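PDB 2PFW: cupin 2, conserved barrel domain protein from Shewanella frigidimarina, which is of unknown function but has the conserved cupin barrel of RmlC-like proteins and resembles the KdgF family, whose relatives act in pectin-derived sugar metabolism. Local coordinates for residues H54-Y59 against D102-A107; K24-G29 against A36-F41; V67-V72 against D80-P85. One frame throughout, in Å; residues are numbered along the deposited sequence.

Interaction 1: H54-Y59 against D102-A107; sequences HSQVSY and DTFSPA. With EDO (1,2-ethanediol), chain C.
The peptide bond before Pro106 is cis, just where the strand pairing ends, and Pro106 lies against the ring of His54. Pro106 CG lies 3.3 Å from His54 CD2. The two side chains cross obliquely. The bond from CA to CB of His54 points toward 102-107, and CG is anti to the carbonyl carbon (chi1 -52°). The backbone oxygens of Pro106 and Ala107 sit at the imidazole edge, near its plane, and His54 NE2 is 2.9 Å from Ala107 O.

Before Pro106, 55-59 and 102-105 run antiparallel. Ser55 N gives a bond of 2.9 Å to Ser105 O, in the carbonyl plane. Ser105 N returns one to Ser55 O from above that carbonyl's plane. Val57 O is gripped twice by one residue. Thr103 N lies 2.9 Å from Val57 O, nearly along the C=O axis. Thr103 OG1 lies 3.2 Å from Val57 O, above the carbonyl plane, and chi1 of 84° places that hydroxyl between N and the carbonyl carbon.

On the face with Gln56 and Phe104, the two side chains run side by side. Gln56 is extended, with CG anti to the backbone N. Its amide is turned 71° from the Phe104 ring, and Gln56 OE1 meets the ring edge at Phe104 CE1, 3.0 Å away. Gln56 NE2 bonds to Ser58 OG and weakly to O1 of an ethanediol, probably from the crystallisation liquor. The diol also donates to both carboxylate oxygens of Asp102. Ser58 OG and these carboxylate oxygens are less surely placed, so their bonds are tentative. The diol lies on the barrel-interior face, where cupins commonly have their pocket.

The opposite face meets the second subunit: Leu34 of that chain packs on Val57 and Thr103. Within the sheet, strand 34-41 flanks 102-105, and strand 81-84 flanks 55-59.

Interaction 2: K24-G29 against A36-F41; sequences KRQMLG and AVKIWF
Gln26 extends from its strand with CG anti to the backbone N (chi1 -170°). Its CB meets the indole edge of Trp40, 3.5 Å from CZ3 and almost as near CH2. CD follows the same edge toward CH2. Gln26 OE1 lies 3.7 Å from Trp40 CH2, and the amide plane is turned 72° from the indole. OE1 also accepts from a water that in turn accepts from Lys38 NZ, so the two polar ends are bridged. At the tip, NE2 donates to the backbone oxygens of Thr14 and Gly11.

Lys38 lies beside Gln26, pointing the same way. Its CG rests over one face of the indole, toward the rim. Lys24 crosses Trp40 at about a right angle. It bends at chi3 and chi4, and its NZ shares a water with Trp40 O.

On the face with Arg25, Met27, Val37 and Ile39 the contacts are mainly between aliphatic parts. Arg25 and Ile39 run side by side, with Arg25 CG 3.5 Å from Ile39 CD1. Selenomethionine Met27 bends back so that its CE touches Val37 CG1 at 3.8 Å. Beyond the contact, Arg25 makes a cation-pi interaction with Phe111.

Backbone bonds link Lys24 with Trp40 and Gln26 with Lys38. The register then shifts by one. Leu28 N donates to Ala36 O at 2.8 Å, and Gly29 N reaches the same oxygen weakly at 3.3 Å. Ala36 N gives a bond to Gly29 O nearly along its C=O axis. Leu28 and Gly29 together facing Ala36 make a classic beta bulge, set in an antiparallel hairpin of the cupin barrel.

Interaction 3: V67-V72 against D80-P85; sequences VNVDGV and DSFFVP
Val67 puts its CG1 over the centre of the Phe82 ring, a CH-pi contact of 3.8 Å to the centroid. The approach is only 3° off the ring normal. This is packing across the interior of the cupin beta barrel, between its two sheets: 65-69 belongs to one and 81-84 to the other. The axes of the short strand segments approach to 8.4 Å and run at 31°, so mainly side chains bridge them.

Val67 holds CG1 anti to the backbone N (chi1 178°). Val67 CG2 lies 3.7 Å from Phe82 CE1. Phe82 has its CG in the crowded position between the backbone N and the carbonyl carbon. That torsion helps present one ring face to Val67. The ring edge has Val84 CG2 in its plane, from the same strand.

Val69 extends the apolar layer. Its CG2 reaches Phe82 CD2 and Val84 CG2, each at 4.2 Å, and its CG1 approaches Phe83 O. All five touching residues are buried. Phe82 also packs against Gln56 and Ser58, and an ethanediol lies close to its side chain.

Strand 81-84 is the outermost of its sheet within this chain. Along its edge Ser81 and Phe82 pair antiparallel with a strand of the second subunit, so the sheet continues across the interface. Ser81 OG bonds to Leu28 O of that subunit.

At Val69 the chain reverses in a type I' turn, Val69 to Val72. Val69 N bonds to Val72 O, and Val72 N to Val69 O. Gly71 N in the turn makes a weak bond of 2.9 Å to OD1 of Asn68, the residue just ahead of the turn.

Overall arrangement
From the N terminus, interaction 2 comes first and closes the short hairpin of strands 23-31 and 34-41. The chain then enters the long loop that interaction 1 closes by joining 55-59 to 102-105. Interaction 3 falls within that loop and links strand 65-69 to strand 81-84 across the barrel. Interactions 1 and 2 follow in series and meet where Asp102 O probably accepts from Val37 N. Interactions 1 and 3 meet through probable backbone bonds of Ser58 and Gln56 to Phe82 and Val84. Thus one sheet carries parts of all three contacts, interaction 3 ties it to the second sheet, and all three touch the second subunit.

Interaction 1: H54-Y59 against D102-A107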
loop_
_atom_site.group_PDB
_atom_site.type_symbol
_atom_site.label_atom_id
_atom_site.label_comp_id
_atom_site.label_asym_id
_atom_site.label_seq_id
_atom_site.Cartn_x
_atom_site.Cartn_y
_atom_site.Cartn_z
ATOM N N HIS A 54 -3.896 -4.217 14.851
ATOM C CA HIS A 54 -3.489 -4.430 13.467
ATOM C C HIS A 54 -2.096 -3.892 13.180
ATOM O O HIS A 54 -1.738 -2.786 13.606
ATOM C CB HIS A 54 -4.494 -3.764 12.525
ATOM C CG HIS A 54 -5.921 -4.131 12.758
ATOM N ND1 HIS A 54 -6.679 -3.593 13.776
ATOM C CD2 HIS A 54 -6.742 -4.983 12.098
ATOM C CE1 HIS A 54 -7.899 -4.095 13.739
ATOM N NE2 HIS A 54 -7.962 -4.945 12.727
ATOM N N SER A 55 -1.269 -4.652 12.455
ATOM C CA SER A 55 -0.037 -4.068 11.922
ATOM C C SER A 55 -0.423 -3.050 10.850
ATOM O O SER A 55 -1.486 -3.159 10.240
ATOM C CB SER A 55 0.900 -5.134 11.378
ATOM O OG SER A 55 1.695 -5.691 12.408
ATOM N N GLN A 56 0.415 -2.043 10.635
ATOM C CA GLN A 56 0.050 -0.995 9.680
ATOM C C GLN A 56 1.297 -0.509 8.946
ATOM O O GLN A 56 2.309 -0.187 9.573
ATOM C CB GLN A 56 -0.659 0.174 10.362
ATOM C CG GLN A 56 -1.010 1.326 9.432
ATOM C CD GLN A 56 -1.564 2.535 10.158
ATOM O OE1 GLN A 56 -2.282 2.438 11.153
ATOM N NE2 GLN A 56 -1.233 3.719 9.655
ATOM N N VAL A 57 1.215 -0.463 7.617
ATOM C CA VAL A 57 2.251 0.217 6.826
ATOM C C VAL A 57 1.562 1.302 6.003
ATOM O O VAL A 57 0.479 1.072 5.464
ATOM C CB VAL A 57 3.050 -0.749 5.956
ATOM C CG1 VAL A 57 4.246 -0.072 5.302
ATOM C CG2 VAL A 57 3.553 -1.928 6.786
ATOM N N SER A 58 2.169 2.484 5.944
ATOM C CA SER A 58 1.531 3.630 5.303
ATOM C C SER A 58 2.504 4.269 4.310
ATOM O O SER A 58 3.704 4.357 4.562
ATOM C CB SER A 58 1.067 4.648 6.340
ATOM O OG SER A 58 -0.268 4.470 6.746
ATOM N N TYR A 59 1.955 4.694 3.176
ATOM C CA TYR A 59 2.721 5.325 2.111
ATOM C C TYR A 59 2.155 6.714 1.812
ATOM O O TYR A 59 0.938 6.865 1.721
ATOM C CB TYR A 59 2.711 4.482 0.832
ATOM C CG TYR A 59 3.508 5.125 -0.289
ATOM C CD1 TYR A 59 4.886 5.080 -0.308
ATOM C CD2 TYR A 59 2.855 5.779 -1.333
ATOM C CE1 TYR A 59 5.617 5.665 -1.331
ATOM C CE2 TYR A 59 3.576 6.366 -2.355
ATOM C CZ TYR A 59 4.947 6.306 -2.347
ATOM O OH TYR A 59 5.658 6.896 -3.371
ATOM N N ASP A 102 -3.051 3.520 3.384
ATOM C CA ASP A 102 -2.950 2.793 4.646
ATOM C C ASP A 102 -3.205 1.303 4.388
ATOM O O ASP A 102 -4.271 0.987 3.864
ATOM C CB ASP A 102 -3.945 3.304 5.677
ATOM C CG ASP A 102 -3.618 4.630 6.325
ATOM O OD1 ASP A 102 -2.449 5.059 6.341
ATOM O OD2 ASP A 102 -4.552 5.277 6.847
ATOM N N THR A 103 -2.252 0.462 4.757
ATOM C CA THR A 103 -2.438 -0.982 4.708
ATOM C C THR A 103 -2.273 -1.613 6.087
ATOM O O THR A 103 -1.389 -1.212 6.842
ATOM C CB THR A 103 -1.442 -1.631 3.732
ATOM O OG1 THR A 103 -0.190 -1.865 4.371
ATOM C CG2 THR A 103 -1.167 -0.664 2.580
ATOM N N PHE A 104 -3.121 -2.587 6.381
ATOM C CA PHE A 104 -3.207 -3.234 7.679
ATOM C C PHE A 104 -3.147 -4.757 7.579
ATOM O O PHE A 104 -3.809 -5.320 6.703
ATOM C CB PHE A 104 -4.526 -2.856 8.364
ATOM C CG PHE A 104 -4.713 -1.351 8.469
ATOM C CD1 PHE A 104 -4.111 -0.652 9.503
ATOM C CD2 PHE A 104 -5.474 -0.676 7.532
ATOM C CE1 PHE A 104 -4.264 0.718 9.605
ATOM C CE2 PHE A 104 -5.635 0.691 7.639
ATOM C CZ PHE A 104 -5.030 1.384 8.673
ATOM N N SER A 105 -2.403 -5.428 8.454
ATOM C CA SER A 105 -2.589 -6.869 8.603
ATOM C C SER A 105 -3.271 -7.203 9.945
ATOM O O SER A 105 -2.566 -6.716 10.895
ATOM C CB SER A 105 -1.310 -7.693 8.513
ATOM O OG SER A 105 -1.693 -9.070 8.473
ATOM N N PRO A 106 -4.318 -7.858 10.432
ATOM C CA PRO A 106 -5.643 -8.416 10.080
ATOM C C PRO A 106 -6.332 -7.348 9.227
ATOM O O PRO A 106 -5.840 -6.214 9.207
ATOM C CB PRO A 106 -6.387 -8.646 11.379
ATOM C CG PRO A 106 -5.534 -8.009 12.420
ATOM C CD PRO A 106 -4.138 -8.174 11.908
ATOM N N ALA A 107 -7.428 -7.655 8.548
ATOM C CA ALA A 107 -8.286 -6.589 8.041
ATOM C C ALA A 107 -8.838 -5.775 9.212
ATOM O O ALA A 107 -8.911 -6.287 10.330
ATOM C CB ALA A 107 -9.419 -7.147 7.205
HETATM C C1 EDO C . -3.471 6.560 9.086
HETATM O O1 EDO C . -2.060 6.443 8.891
HETATM C C2 EDO C . -3.972 7.808 8.370
HETATM O O2 EDO C . -5.344 7.631 8.003
#

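Interaction 2: K24-G29 against A36-F41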
loop_
_atom_site.group_PDB
_atom_site.type_symbol
_atom_site.label_atom_id
_atom_site.label_comp_id
_atom_site.label_asym_id
_atom_site.label_seq_id
_atom_site.Cartn_x
_atom_site.Cartn_y
_atom_site.Cartn_z
ATOM N N LYS A 24 -11.595 11.234 3.782
ATOM C CA LYS A 24 -12.329 10.442 2.798
ATOM C C LYS A 24 -11.590 9.133 2.540
ATOM O O LYS A 24 -10.362 9.137 2.454
ATOM C CB LYS A 24 -12.508 11.203 1.493
ATOM C CG LYS A 24 -13.538 12.321 1.523
ATOM C CD LYS A 24 -13.712 12.952 0.156
ATOM C CE LYS A 24 -13.311 14.419 0.110
ATOM N NZ LYS A 24 -11.929 14.603 -0.427
ATOM N N ARG A 25 -12.307 8.019 2.435
ATOM C CA ARG A 25 -11.644 6.717 2.383
ATOM C C ARG A 25 -12.110 5.901 1.176
ATOM O O ARG A 25 -13.308 5.863 0.892
ATOM C CB ARG A 25 -11.901 5.922 3.667
ATOM C CG ARG A 25 -11.177 4.590 3.742
ATOM C CD ARG A 25 -11.220 3.993 5.144
ATOM N NE ARG A 25 -12.580 3.632 5.512
ATOM C CZ ARG A 25 -13.162 3.691 6.694
ATOM N NH1 ARG A 25 -12.519 4.121 7.770
ATOM N NH2 ARG A 25 -14.431 3.312 6.819
ATOM N N GLN A 26 -11.166 5.263 0.493
ATOM C CA GLN A 26 -11.496 4.356 -0.600
ATOM C C GLN A 26 -10.817 2.999 -0.431
ATOM O O GLN A 26 -9.605 2.914 -0.247
ATOM C CB GLN A 26 -11.090 4.940 -1.952
ATOM C CG GLN A 26 -11.627 4.157 -3.147
ATOM C CD GLN A 26 -11.036 4.679 -4.443
ATOM O OE1 GLN A 26 -9.814 4.759 -4.553
ATOM N NE2 GLN A 26 -11.891 5.028 -5.393
HETATM N N MSE A 27 -11.609 1.936 -0.505
HETATM C CA MSE A 27 -11.072 0.577 -0.494
HETATM C C MSE A 27 -10.251 0.272 -1.734
HETATM O O MSE A 27 -10.779 0.467 -2.785
HETATM C CB MSE A 27 -12.223 -0.438 -0.358
HETATM C CG MSE A 27 -11.720 -1.874 -0.134
HETATM SE SE MSE A 27 -10.671 -2.072 1.521
HETATM C CE MSE A 27 -11.995 -1.317 2.611
ATOM N N LEU A 28 -9.019 -0.183 -1.569
ATOM C CA LEU A 28 -8.204 -0.610 -2.700
ATOM C C LEU A 28 -8.249 -2.126 -2.886
ATOM O O LEU A 28 -8.149 -2.634 -4.003
ATOM C CB LEU A 28 -6.751 -0.177 -2.512
ATOM C CG LEU A 28 -6.546 1.334 -2.332
ATOM C CD1 LEU A 28 -5.076 1.651 -2.150
ATOM C CD2 LEU A 28 -7.135 2.087 -3.512
ATOM N N GLY A 29 -8.386 -2.855 -1.783
ATOM C CA GLY A 29 -8.536 -4.304 -1.847
ATOM C C GLY A 29 -8.329 -4.926 -0.479
ATOM O O GLY A 29 -7.533 -4.416 0.312
ATOM N N ALA A 36 -5.996 -2.707 2.144
ATOM C CA ALA A 36 -5.390 -1.446 1.732
ATOM C C ALA A 36 -6.476 -0.440 1.369
ATOM O O ALA A 36 -7.386 -0.744 0.592
ATOM C CB ALA A 36 -4.446 -1.662 0.567
ATOM N N VAL A 37 -6.391 0.762 1.937
ATOM C CA VAL A 37 -7.348 1.810 1.595
ATOM C C VAL A 37 -6.592 3.074 1.160
ATOM O O VAL A 37 -5.390 3.176 1.404
ATOM C CB VAL A 37 -8.302 2.170 2.744
ATOM C CG1 VAL A 37 -9.047 0.935 3.223
ATOM C CG2 VAL A 37 -7.536 2.831 3.884
ATOM N N LYS A 38 -7.333 3.964 0.524
ATOM C CA LYS A 38 -6.892 5.283 0.108
ATOM C C LYS A 38 -7.629 6.346 0.925
ATOM O O LYS A 38 -8.856 6.373 0.922
ATOM C CB LYS A 38 -7.140 5.511 -1.383
ATOM C CG LYS A 38 -6.299 6.618 -1.988
ATOM C CD LYS A 38 -6.656 6.861 -3.446
ATOM C CE LYS A 38 -5.434 7.354 -4.204
ATOM N NZ LYS A 38 -5.790 7.814 -5.576
ATOM N N ILE A 39 -6.863 7.181 1.610
ATOM C CA ILE A 39 -7.393 8.228 2.470
ATOM C C ILE A 39 -7.010 9.618 1.961
ATOM O O ILE A 39 -5.822 9.925 1.864
ATOM C CB ILE A 39 -6.868 8.105 3.915
ATOM C CG1 ILE A 39 -6.884 6.683 4.484
ATOM C CG2 ILE A 39 -7.624 9.072 4.817
ATOM C CD1 ILE A 39 -8.267 6.171 4.802
ATOM N N TRP A 40 -8.004 10.440 1.651
ATOM C CA TRP A 40 -7.765 11.826 1.278
ATOM C C TRP A 40 -7.882 12.727 2.509
ATOM O O TRP A 40 -8.929 12.727 3.157
ATOM C CB TRP A 40 -8.757 12.323 0.233
ATOM C CG TRP A 40 -8.627 11.720 -1.126
ATOM C CD1 TRP A 40 -8.045 12.272 -2.230
ATOM C CD2 TRP A 40 -9.102 10.427 -1.526
ATOM N NE1 TRP A 40 -8.130 11.398 -3.291
ATOM C CE2 TRP A 40 -8.773 10.259 -2.886
ATOM C CE3 TRP A 40 -9.774 9.400 -0.856
ATOM C CZ2 TRP A 40 -9.093 9.104 -3.590
ATOM C CZ3 TRP A 40 -10.090 8.257 -1.557
ATOM C CH2 TRP A 40 -9.751 8.115 -2.908
ATOM N N PHE A 41 -6.828 13.474 2.808
ATOM C CA PHE A 41 -6.879 14.445 3.897
ATOM C C PHE A 41 -7.227 15.842 3.389
ATOM O O PHE A 41 -6.500 16.395 2.561
ATOM C CB PHE A 41 -5.540 14.485 4.630
ATOM C CG PHE A 41 -5.237 13.273 5.492
ATOM C CD1 PHE A 41 -5.153 12.011 4.929
ATOM C CD2 PHE A 41 -5.033 13.411 6.856
ATOM C CE1 PHE A 41 -4.873 10.909 5.715
ATOM C CE2 PHE A 41 -4.754 12.312 7.648
ATOM C CZ PHE A 41 -4.670 11.057 7.076
HETATM O O HOH W 1 -10.696 14.600 2.288
HETATM O O HOH W 2 -7.869 5.611 -6.378
#

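Interaction 3: V67-V72 against D80-P85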
loop_
_atom_site.group_PDB
_atom_site.type_symbol
_atom_site.label_atom_id
_atom_site.label_comp_id
_atom_site.label_asym_id
_atom_site.label_seq_id
_atom_site.Cartn_x
_atom_site.Cartn_y
_atom_site.Cartn_z
ATOM N N VAL A 67 3.898 13.044 11.165
ATOM C CA VAL A 67 3.494 11.743 11.705
ATOM C C VAL A 67 4.191 11.452 13.032
ATOM O O VAL A 67 5.407 11.585 13.167
ATOM C CB VAL A 67 3.762 10.598 10.713
ATOM C CG1 VAL A 67 3.366 9.268 11.341
ATOM C CG2 VAL A 67 2.995 10.831 9.421
ATOM N N ASN A 68 3.390 11.049 14.021
ATOM C CA ASN A 68 3.941 10.579 15.290
ATOM C C ASN A 68 3.834 9.055 15.382
ATOM O O ASN A 68 2.713 8.547 15.328
ATOM C CB ASN A 68 3.223 11.224 16.478
ATOM C CG ASN A 68 3.980 10.977 17.775
ATOM O OD1 ASN A 68 4.694 9.983 17.920
ATOM N ND2 ASN A 68 3.833 11.894 18.729
ATOM N N VAL A 69 4.966 8.382 15.509
ATOM C CA VAL A 69 5.001 6.974 15.886
ATOM C C VAL A 69 5.832 6.776 17.156
ATOM O O VAL A 69 7.035 7.014 17.157
ATOM C CB VAL A 69 5.562 6.072 14.776
ATOM C CG1 VAL A 69 5.572 4.622 15.244
ATOM C CG2 VAL A 69 4.742 6.204 13.503
ATOM N N ASP A 70 5.167 6.328 18.218
ATOM C CA ASP A 70 5.865 5.940 19.442
ATOM C C ASP A 70 6.662 7.116 19.999
ATOM O O ASP A 70 7.726 6.914 20.584
ATOM C CB ASP A 70 6.788 4.755 19.168
ATOM C CG ASP A 70 7.168 4.030 20.447
ATOM O OD1 ASP A 70 6.279 3.953 21.320
ATOM O OD2 ASP A 70 8.320 3.568 20.567
ATOM N N GLY A 71 6.144 8.322 19.801
ATOM C CA GLY A 71 6.742 9.542 20.308
ATOM C C GLY A 71 7.794 10.112 19.380
ATOM O O GLY A 71 8.192 11.270 19.510
ATOM N N VAL A 72 8.266 9.323 18.418
ATOM C CA VAL A 72 9.148 9.866 17.377
ATOM C C VAL A 72 8.331 10.659 16.366
ATOM O O VAL A 72 7.241 10.240 15.974
ATOM C CB VAL A 72 9.933 8.744 16.690
ATOM C CG1 VAL A 72 10.955 9.302 15.714
ATOM C CG2 VAL A 72 10.625 7.870 17.730
ATOM N N ASP A 80 7.335 8.869 0.879
ATOM C CA ASP A 80 7.853 8.433 2.173
ATOM C C ASP A 80 6.876 7.430 2.783
ATOM O O ASP A 80 5.722 7.339 2.360
ATOM C CB ASP A 80 8.051 9.589 3.137
ATOM C CG ASP A 80 9.159 10.560 2.836
ATOM O OD1 ASP A 80 10.186 10.212 2.224
ATOM O OD2 ASP A 80 9.010 11.735 3.253
ATOM N N SER A 81 7.319 6.680 3.791
ATOM C CA SER A 81 6.372 5.771 4.442
ATOM C C SER A 81 6.636 5.642 5.940
ATOM O O SER A 81 7.709 5.982 6.439
ATOM C CB SER A 81 6.445 4.391 3.770
ATOM O OG SER A 81 7.782 3.933 3.776
ATOM N N PHE A 82 5.648 5.128 6.676
ATOM C CA PHE A 82 5.900 4.742 8.065
ATOM C C PHE A 82 5.263 3.380 8.373
ATOM O O PHE A 82 4.360 2.941 7.670
ATOM C CB PHE A 82 5.381 5.772 9.054
ATOM C CG PHE A 82 3.938 6.190 8.923
ATOM C CD1 PHE A 82 3.570 7.165 8.004
ATOM C CD2 PHE A 82 2.952 5.630 9.713
ATOM C CE1 PHE A 82 2.252 7.555 7.890
ATOM C CE2 PHE A 82 1.633 6.015 9.598
ATOM C CZ PHE A 82 1.273 6.984 8.682
ATOM N N PHE A 83 5.765 2.780 9.437
ATOM C CA PHE A 83 5.345 1.490 9.958
ATOM C C PHE A 83 4.978 1.609 11.434
ATOM O O PHE A 83 5.781 2.109 12.218
ATOM C CB PHE A 83 6.471 0.484 9.750
ATOM C CG PHE A 83 6.387 -0.775 10.595
ATOM C CD1 PHE A 83 5.253 -1.566 10.584
ATOM C CD2 PHE A 83 7.464 -1.140 11.384
ATOM C CE1 PHE A 83 5.193 -2.713 11.356
ATOM C CE2 PHE A 83 7.410 -2.281 12.165
ATOM C CZ PHE A 83 6.271 -3.061 12.148
ATOM N N VAL A 84 3.783 1.156 11.770
ATOM C CA VAL A 84 3.271 1.108 13.129
ATOM C C VAL A 84 3.119 -0.318 13.636
ATOM O O VAL A 84 2.223 -1.050 13.208
ATOM C CB VAL A 84 1.905 1.819 13.198
ATOM C CG1 VAL A 84 1.444 1.987 14.630
ATOM C CG2 VAL A 84 2.010 3.166 12.492
ATOM N N PRO A 85 3.978 -0.735 14.555
ATOM C CA PRO A 85 3.829 -2.087 15.126
ATOM C C PRO A 85 2.490 -2.212 15.835
ATOM O O PRO A 85 1.839 -1.217 16.172
ATOM C CB PRO A 85 5.012 -2.197 16.086
ATOM C CG PRO A 85 5.982 -1.158 15.617
ATOM C CD PRO A 85 5.125 -0.018 15.131
#